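Local atomic coordinates of putative phosphomethylpyrimidine kinase (Bacteroides thetaiotaomicron, PDB entry 3MBH), a protein that binds pyridoxal and probably phosphorylates it with ATP, as a vitamin B6 kinase of the ribokinase clan. Residues L41-L46 and D62-I67; G84-P89 and K131-L136. All blocks are in the same frame, centred on the assembly; numbering follows the deposited sequence. Where two conformers were deposited one is given.

In the fold
Both contacts are buried and lie on the same side of the chain's centre. Contact 1 is the more peripheral, about 19 Å from the centre of the chain to the centre of the contact. It joins the chain leading into strand 44-46 to helix 64-73, next to a second subunit. Contact 2 lies about 13 Å out. It joins the loop after strand 80-83 to helix 127-136, and no other subunit touches it. Contact 1 is apolar. Contact 2 adds a water bridge at its more open end and places one pocket residue on pyridoxal. The two meet where Thr43 OG1 hydrogen-bonds to Tyr85 O, at 2.8 Å, and where Thr43 CG2 packs on Leu86.

Contact 1 (L41-L46 and D62-I67); sequences LPTAVL and DEMPKI
Leu41 and Ile67 form the tightest apolar pair of this contact. Their side chains lie alongside one another and point opposite ways. Leu41 holds CG anti to the backbone N (chi1 -174°), and from there its CD1 branch comes within 3.5 Å of Ile67 CG2. The other arm of Ile67 turns to the proline ring, with Ile67 CD1 4.0 Å from Pro42 CD. Pro42 also packs on Leu16 of the second subunit, and Ile67 on Ser56 of that subunit.

Selenomethionine Met64 packs against backbone. Its CG is 3.6 Å from Pro42 O. The chain runs on nearly straight at chi2 (169°), and SE lies 4.0 Å from Thr43 CA. These Met64 distances hold for one of two deposited conformers and are less certain. On the same chain, Gln91 and Ile94 of helix 91-102 also touch Met64.

No hydrogen bond crosses between the segments. Pro42 O is buried here and has no polar partner in the model. Ile67 N hydrogen-bonds to Glu63 O at 3.0 Å.

The first turn of helix 64-73 thus meets the chain leading into strand 44-46 by van der Waals packing alone. Such a contact depends on close apolar fit and probably gives little directional hold.

Contact 2 (G84-P89 and K131-L136); sequences GYLGSP and KEMRHL. With PXL (3-hydroxy-5-(hydroxymethyl)-2-methylisonicotinaldehyde), chain G.
Leu86 and Leu136 meet tip to tip, with Leu86 CD1 3.9 Å from Leu136 CD2. Leu86 is extended, CD1 anti to CA (chi2 180°), and this branch reaches the helix. The same methyl lies 4.0 Å from CE of selenomethionine Met133. The Met133 chain bends at chi2 and again at chi3 (79°), which turns CE toward the loop. Leu86 and Met133 lie at a slant to each other.

At the more open end, Glu132 CG stands beside the backbone N (chi1 -66°), 3.7 Å from Pro89 O. One water bridges the pair, donating to Pro89 O at 2.6 Å and to Glu132 OE1 at 2.9 Å.

Tyr85 starts off away from the helix and lines the pyridoxal pocket. The ligand methyl C2A lies over the centre of one ring face, 3.7 Å above the plane. Tyr85 CD2 is 3.3 Å from the ligand N1. An alanine in its place would probably leave the ligand methyl without its aromatic cover and the pyridine ring less firmly placed.

Successive residues of the loop therefore serve two surfaces. Leu86 anchors it to helix 127-136 by apolar packing, while Tyr85 presents a flat, largely apolar wall to the bound pyridoxal.

Contact 1 (L41-L46 and D62-I67)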
ATOM      1  N   LEU A  41     -20.670  -2.701  24.388  1.00 15.40           N
ATOM      2  CA  LEU A  41     -21.484  -2.823  25.601  1.00 15.33           C
ATOM      3  C   LEU A  41     -20.876  -1.831  26.590  1.00 15.26           C
ATOM      4  O   LEU A  41     -19.986  -2.176  27.331  1.00 15.04           O
ATOM      5  CB  LEU A  41     -21.416  -4.221  26.187  1.00 14.49           C
ATOM      6  CG  LEU A  41     -22.346  -4.493  27.382  1.00 14.84           C
ATOM      7  CD1 LEU A  41     -23.797  -4.205  26.993  1.00 14.61           C
ATOM      8  CD2 LEU A  41     -22.144  -5.938  27.876  1.00 13.86           C
ATOM      9  N   PRO A  42     -21.350  -0.581  26.574  1.00 15.16           N
ATOM     10  CA  PRO A  42     -20.686   0.485  27.282  1.00 14.94           C
ATOM     11  C   PRO A  42     -20.909   0.415  28.797  1.00 15.38           C
ATOM     12  O   PRO A  42     -22.020   0.165  29.236  1.00 14.34           O
ATOM     13  CB  PRO A  42     -21.315   1.753  26.674  1.00 16.00           C
ATOM     14  CG  PRO A  42     -22.700   1.299  26.247  1.00 15.48           C
ATOM     15  CD  PRO A  42     -22.499  -0.098  25.775  1.00 15.80           C
ATOM     16  N   THR A  43     -19.825   0.563  29.567  1.00 15.35           N
ATOM     17  CA  THR A  43     -19.836   0.380  31.019  1.00 15.26           C
ATOM     18  C   THR A  43     -20.115   1.678  31.767  1.00 15.36           C
ATOM     19  O   THR A  43     -20.543   1.649  32.943  1.00 15.78           O
ATOM     20  CB  THR A  43     -18.517  -0.209  31.478  1.00 16.32           C
ATOM     21  OG1 THR A  43     -17.450   0.683  31.089  1.00 15.88           O
ATOM     22  CG2 THR A  43     -18.285  -1.669  30.819  1.00 13.82           C
ATOM     23  N   ALA A  44     -19.869   2.792  31.089  1.00 14.04           N
ATOM     24  CA  ALA A  44     -19.918   4.126  31.679  1.00 14.50           C
ATOM     25  C   ALA A  44     -19.762   5.135  30.558  1.00 13.89           C
ATOM     26  O   ALA A  44     -19.220   4.803  29.517  1.00 15.21           O
ATOM     27  CB  ALA A  44     -18.805   4.354  32.724  1.00 12.47           C
ATOM     28  N   VAL A  45     -20.212   6.355  30.807  1.00 13.41           N
ATOM     29  CA  VAL A  45     -19.944   7.512  29.957  1.00 14.58           C
ATOM     30  C   VAL A  45     -19.153   8.569  30.706  1.00 15.10           C
ATOM     31  O   VAL A  45     -19.544   8.982  31.792  1.00 15.13           O
ATOM     32  CB  VAL A  45     -21.227   8.088  29.397  1.00 15.39           C
ATOM     33  CG1 VAL A  45     -20.961   9.435  28.643  1.00 11.27           C
ATOM     34  CG2 VAL A  45     -21.773   7.066  28.414  1.00 15.11           C
ATOM     35  N   LEU A  46     -18.030   8.977  30.143  1.00 14.77           N
ATOM     36  CA  LEU A  46     -17.204  10.013  30.745  1.00 14.98           C
ATOM     37  C   LEU A  46     -16.833  11.084  29.722  1.00 15.46           C
ATOM     38  O   LEU A  46     -16.644  10.784  28.552  1.00 17.14           O
ATOM     39  CB  LEU A  46     -15.908   9.402  31.349  1.00 15.28           C
ATOM     40  CG  LEU A  46     -15.994   8.263  32.411  1.00 15.02           C
ATOM     41  CD1 LEU A  46     -16.176   6.862  31.785  1.00 12.50           C
ATOM     42  CD2 LEU A  46     -14.703   8.239  33.275  1.00 12.29           C
ATOM     43  N   ASP A  62     -26.926  -0.344  35.141  1.00 17.54           N
ATOM     44  CA  ASP A  62     -28.288  -0.758  34.971  1.00 18.96           C
ATOM     45  C   ASP A  62     -28.824  -0.788  33.534  1.00 19.02           C
ATOM     46  O   ASP A  62     -29.870  -1.392  33.297  1.00 18.52           O
ATOM     47  CB  ASP A  62     -29.172   0.040  35.877  1.00 20.80           C
ATOM     48  CG  ASP A  62     -28.815  -0.188  37.354  1.00 22.84           C
ATOM     49  OD1 ASP A  62     -28.593  -1.353  37.744  1.00 22.71           O
ATOM     50  OD2 ASP A  62     -28.729   0.814  38.101  1.00 29.09           O
ATOM     51  N   GLU A  63     -28.111  -0.195  32.584  1.00 18.43           N
ATOM     52  CA  GLU A  63     -28.505  -0.327  31.185  1.00 17.69           C
ATOM     53  C   GLU A  63     -27.967  -1.611  30.547  1.00 16.56           C
ATOM     54  O   GLU A  63     -28.554  -2.114  29.589  1.00 16.12           O
ATOM     55  CB  GLU A  63     -28.040   0.866  30.391  1.00 17.62           C
ATOM     56  CG  GLU A  63     -28.734   1.043  29.044  1.00 17.87           C
ATOM     57  CD  GLU A  63     -30.258   1.267  29.146  1.00 17.92           C
ATOM     58  OE1 GLU A  63     -30.743   1.732  30.202  1.00 16.78           O
ATOM     59  OE2 GLU A  63     -30.966   0.973  28.148  1.00 20.15           O
HETATM   60  N   MSE A  64     -26.874  -2.144  31.070  0.70 15.35           N
HETATM   61  CA  MSE A  64     -26.196  -3.283  30.454  0.70 15.63           C
HETATM   62  C   MSE A  64     -27.092  -4.537  30.360  0.70 15.69           C
HETATM   63  O   MSE A  64     -27.171  -5.165  29.307  0.70 15.57           O
HETATM   64  CB  MSE A  64     -24.861  -3.585  31.177  0.70 15.46           C
HETATM   65  CG  MSE A  64     -23.786  -2.502  30.972  0.70 16.97           C
HETATM   66 SE   MSE A  64     -22.203  -2.628  32.098  0.50 14.41          SE
HETATM   67  CE  MSE A  64     -23.120  -3.187  33.659  0.70 27.53           C
ATOM     68  N   PRO A  65     -27.792  -4.890  31.442  1.00 16.10           N
ATOM     69  CA  PRO A  65     -28.706  -6.038  31.284  1.00 16.34           C
ATOM     70  C   PRO A  65     -29.777  -5.800  30.210  1.00 16.37           C
ATOM     71  O   PRO A  65     -30.227  -6.741  29.545  1.00 15.61           O
ATOM     72  CB  PRO A  65     -29.352  -6.204  32.691  1.00 16.88           C
ATOM     73  CG  PRO A  65     -28.334  -5.508  33.630  1.00 17.03           C
ATOM     74  CD  PRO A  65     -27.837  -4.330  32.799  1.00 16.61           C
ATOM     75  N   LYS A  66     -30.198  -4.550  30.058  1.00 16.10           N
ATOM     76  CA  LYS A  66     -31.233  -4.223  29.066  1.00 16.05           C
ATOM     77  C   LYS A  66     -30.685  -4.411  27.654  1.00 15.31           C
ATOM     78  O   LYS A  66     -31.384  -4.978  26.778  1.00 16.02           O
ATOM     79  CB  LYS A  66     -31.723  -2.787  29.281  1.00 16.61           C
ATOM     80  CG  LYS A  66     -32.418  -2.586  30.649  1.00 18.25           C
ATOM     81  CD  LYS A  66     -32.890  -1.126  30.777  1.00 19.03           C
ATOM     82  CE  LYS A  66     -33.601  -0.883  32.056  1.00 22.58           C
ATOM     83  NZ  LYS A  66     -33.737   0.557  32.226  1.00 24.34           N
ATOM     84  N   ILE A  67     -29.425  -4.019  27.452  1.00 15.11           N
ATOM     85  CA  ILE A  67     -28.749  -4.224  26.181  1.00 15.15           C
ATOM     86  C   ILE A  67     -28.535  -5.728  25.910  1.00 15.59           C
ATOM     87  O   ILE A  67     -28.888  -6.233  24.846  1.00 15.29           O
ATOM     88  CB  ILE A  67     -27.409  -3.463  26.117  1.00 15.47           C
ATOM     89  CG1 ILE A  67     -27.661  -1.941  26.080  1.00 15.24           C
ATOM     90  CG2 ILE A  67     -26.615  -3.901  24.904  1.00 12.02           C
ATOM     91  CD1 ILE A  67     -26.355  -1.094  26.426  1.00 13.62           C
TER

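Contact 2 (G84-P89 and K131-L136)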
ATOM      1  N   GLY A  84     -12.741  -4.340  29.515  1.00 15.86           N
ATOM      2  CA  GLY A  84     -11.785  -3.446  30.142  1.00 15.83           C
ATOM      3  C   GLY A  84     -12.367  -2.686  31.325  1.00 16.67           C
ATOM      4  O   GLY A  84     -12.863  -3.296  32.347  1.00 16.79           O
ATOM      5  N   TYR A  85     -12.255  -1.374  31.262  1.00 14.58           N
ATOM      6  CA  TYR A  85     -12.721  -0.522  32.349  1.00 14.80           C
ATOM      7  C   TYR A  85     -14.223  -0.743  32.592  1.00 14.64           C
ATOM      8  O   TYR A  85     -15.014  -0.562  31.717  1.00 14.33           O
ATOM      9  CB  TYR A  85     -12.411   0.937  32.025  1.00 15.33           C
ATOM     10  CG  TYR A  85     -12.713   1.958  33.114  1.00 15.51           C
ATOM     11  CD1 TYR A  85     -14.027   2.341  33.383  1.00 17.13           C
ATOM     12  CD2 TYR A  85     -11.688   2.520  33.898  1.00 15.98           C
ATOM     13  CE1 TYR A  85     -14.321   3.255  34.363  1.00 17.06           C
ATOM     14  CE2 TYR A  85     -11.985   3.449  34.862  1.00 17.71           C
ATOM     15  CZ  TYR A  85     -13.319   3.800  35.103  1.00 18.37           C
ATOM     16  OH  TYR A  85     -13.645   4.727  36.055  1.00 18.86           O
ATOM     17  N   LEU A  86     -14.584  -1.096  33.813  1.00 15.40           N
ATOM     18  CA  LEU A  86     -15.967  -1.323  34.226  1.00 15.99           C
ATOM     19  C   LEU A  86     -16.446  -0.205  35.136  1.00 15.98           C
ATOM     20  O   LEU A  86     -15.668   0.429  35.841  1.00 16.23           O
ATOM     21  CB  LEU A  86     -16.094  -2.661  34.963  1.00 16.16           C
ATOM     22  CG  LEU A  86     -15.554  -3.858  34.197  1.00 14.71           C
ATOM     23  CD1 LEU A  86     -15.712  -5.194  35.009  1.00 15.38           C
ATOM     24  CD2 LEU A  86     -16.203  -4.011  32.822  1.00 15.02           C
ATOM     25  N   GLY A  87     -17.723   0.068  35.102  1.00 16.11           N
ATOM     26  CA  GLY A  87     -18.272   1.245  35.774  1.00 15.88           C
ATOM     27  C   GLY A  87     -18.735   1.115  37.219  1.00 17.23           C
ATOM     28  O   GLY A  87     -19.027   2.126  37.854  1.00 16.89           O
ATOM     29  N   SER A  88     -18.841  -0.117  37.737  1.00 17.03           N
ATOM     30  CA  SER A  88     -19.109  -0.320  39.147  1.00 17.12           C
ATOM     31  C   SER A  88     -18.735  -1.764  39.508  1.00 17.54           C
ATOM     32  O   SER A  88     -18.582  -2.607  38.648  1.00 17.06           O
ATOM     33  CB  SER A  88     -20.610  -0.066  39.479  1.00 17.76           C
ATOM     34  OG  SER A  88     -21.404  -1.204  39.101  1.00 15.98           O
ATOM     35  N   PRO A  89     -18.620  -2.073  40.789  1.00 17.19           N
ATOM     36  CA  PRO A  89     -18.370  -3.477  41.149  1.00 17.31           C
ATOM     37  C   PRO A  89     -19.486  -4.464  40.792  1.00 16.48           C
ATOM     38  O   PRO A  89     -19.224  -5.666  40.681  1.00 16.13           O
ATOM     39  CB  PRO A  89     -18.133  -3.426  42.662  1.00 17.38           C
ATOM     40  CG  PRO A  89     -17.789  -1.959  42.909  1.00 20.04           C
ATOM     41  CD  PRO A  89     -18.524  -1.155  41.922  1.00 17.06           C
ATOM     42  N   LYS A 131     -11.398  -6.974  44.368  1.00 16.92           N
ATOM     43  CA  LYS A 131     -11.902  -8.302  44.713  1.00 17.74           C
ATOM     44  C   LYS A 131     -12.804  -8.861  43.594  1.00 17.40           C
ATOM     45  O   LYS A 131     -12.651 -10.011  43.222  1.00 16.78           O
ATOM     46  CB  LYS A 131     -12.620  -8.319  46.070  1.00 17.58           C
ATOM     47  CG  LYS A 131     -11.734  -7.903  47.216  1.00 20.33           C
ATOM     48  CD  LYS A 131     -12.374  -8.089  48.547  1.00 23.17           C
ATOM     49  CE  LYS A 131     -13.447  -7.095  48.796  1.00 24.80           C
ATOM     50  NZ  LYS A 131     -13.486  -6.679  50.249  1.00 25.01           N
ATOM     51  N   GLU A 132     -13.695  -8.051  43.021  1.00 16.99           N
ATOM     52  CA  GLU A 132     -14.547  -8.527  41.914  1.00 16.39           C
ATOM     53  C   GLU A 132     -13.731  -8.863  40.648  1.00 16.79           C
ATOM     54  O   GLU A 132     -13.980  -9.879  39.955  1.00 15.91           O
ATOM     55  CB  GLU A 132     -15.654  -7.512  41.611  1.00 16.16           C
ATOM     56  CG  GLU A 132     -16.687  -7.326  42.718  1.00 16.28           C
ATOM     57  CD  GLU A 132     -17.512  -8.599  42.982  1.00 21.26           C
ATOM     58  OE1 GLU A 132     -18.005  -9.214  42.018  1.00 19.91           O
ATOM     59  OE2 GLU A 132     -17.674  -8.969  44.157  1.00 22.44           O
HETATM   60  N   MSE A 133     -12.749  -8.019  40.330  1.00 16.46           N
HETATM   61  CA  MSE A 133     -11.951  -8.257  39.146  1.00 17.03           C
HETATM   62  C   MSE A 133     -11.219  -9.599  39.249  1.00 17.10           C
HETATM   63  O   MSE A 133     -11.067 -10.300  38.251  1.00 16.15           O
HETATM   64  CB  MSE A 133     -10.992  -7.104  38.906  1.00 17.62           C
HETATM   65  CG  MSE A 133     -10.229  -7.171  37.602  1.00 17.46           C
HETATM   66 SE   MSE A 133     -11.430  -7.118  36.041  0.75 20.72          SE
HETATM   67  CE  MSE A 133     -11.791  -5.213  35.964  1.00 13.97           C
ATOM     68  N   ARG A 134     -10.780  -9.955  40.459  1.00 16.85           N
ATOM     69  CA  ARG A 134     -10.190 -11.256  40.710  1.00 17.82           C
ATOM     70  C   ARG A 134     -11.093 -12.414  40.267  1.00 18.30           C
ATOM     71  O   ARG A 134     -10.607 -13.444  39.806  1.00 18.55           O
ATOM     72  CB  ARG A 134      -9.854 -11.441  42.209  1.00 17.89           C
ATOM     73  CG  ARG A 134      -8.637 -10.655  42.659  1.00 18.70           C
ATOM     74  CD  ARG A 134      -8.447 -10.789  44.143  1.00 19.54           C
ATOM     75  NE  ARG A 134      -7.463  -9.834  44.625  1.00 18.61           N
ATOM     76  CZ  ARG A 134      -7.457  -9.295  45.835  1.00 21.68           C
ATOM     77  NH1 ARG A 134      -8.409  -9.586  46.702  1.00 22.01           N
ATOM     78  NH2 ARG A 134      -6.504  -8.449  46.182  1.00 23.50           N
ATOM     79  N   HIS A 135     -12.402 -12.235  40.397  1.00 17.86           N
ATOM     80  CA  HIS A 135     -13.347 -13.199  39.897  1.00 18.00           C
ATOM     81  C   HIS A 135     -13.450 -13.192  38.368  1.00 17.40           C
ATOM     82  O   HIS A 135     -13.440 -14.260  37.744  1.00 18.31           O
ATOM     83  CB  HIS A 135     -14.769 -12.986  40.471  1.00 18.19           C
ATOM     84  CG  HIS A 135     -15.755 -14.005  39.988  1.00 19.63           C
ATOM     85  ND1 HIS A 135     -15.705 -15.326  40.378  1.00 24.40           N
ATOM     86  CD2 HIS A 135     -16.780 -13.913  39.111  1.00 23.12           C
ATOM     87  CE1 HIS A 135     -16.683 -15.998  39.792  1.00 23.83           C
ATOM     88  NE2 HIS A 135     -17.362 -15.162  39.031  1.00 22.57           N
ATOM     89  N   LEU A 136     -13.583 -12.012  37.795  1.00 16.24           N
ATOM     90  CA  LEU A 136     -13.780 -11.896  36.364  1.00 17.26           C
ATOM     91  C   LEU A 136     -12.612 -12.532  35.587  1.00 15.93           C
ATOM     92  O   LEU A 136     -12.837 -13.193  34.573  1.00 15.37           O
ATOM     93  CB  LEU A 136     -13.971 -10.446  35.939  1.00 16.18           C
ATOM     94  CG  LEU A 136     -14.291 -10.274  34.446  1.00 18.37           C
ATOM     95  CD1 LEU A 136     -15.575 -11.072  34.051  1.00 18.09           C
ATOM     96  CD2 LEU A 136     -14.368  -8.771  34.046  1.00 16.55           C
TER
HETATM   97  OP4 PXL G 400      -8.055   1.351  30.299  1.00 34.53           O
HETATM   98  C5A PXL G 400      -7.637   2.590  30.850  1.00 27.75           C
HETATM   99  C5  PXL G 400      -8.875   3.444  31.143  1.00 24.58           C
HETATM  100  C6  PXL G 400     -10.134   3.234  30.615  1.00 22.67           C
HETATM  101  N1  PXL G 400     -11.173   4.002  30.940  1.00 21.31           N
HETATM  102  C2  PXL G 400     -11.147   5.079  31.752  1.00 23.61           C
HETATM  103  C3  PXL G 400      -9.854   5.417  32.363  1.00 23.63           C
HETATM  104  C4  PXL G 400      -8.702   4.538  32.052  1.00 25.70           C
HETATM  105  C4A PXL G 400      -7.341   4.769  32.531  1.00 27.24           C
HETATM  106  O4A PXL G 400      -7.194   5.859  32.985  1.00 36.52           O
HETATM  107  O3  PXL G 400      -9.669   6.424  33.231  1.00 25.80           O
HETATM  108  C2A PXL G 400     -12.452   5.839  31.927  1.00 22.34           C
HETATM  109  O   HOH W   1     -20.229  -8.015  40.584  1.00 15.47           O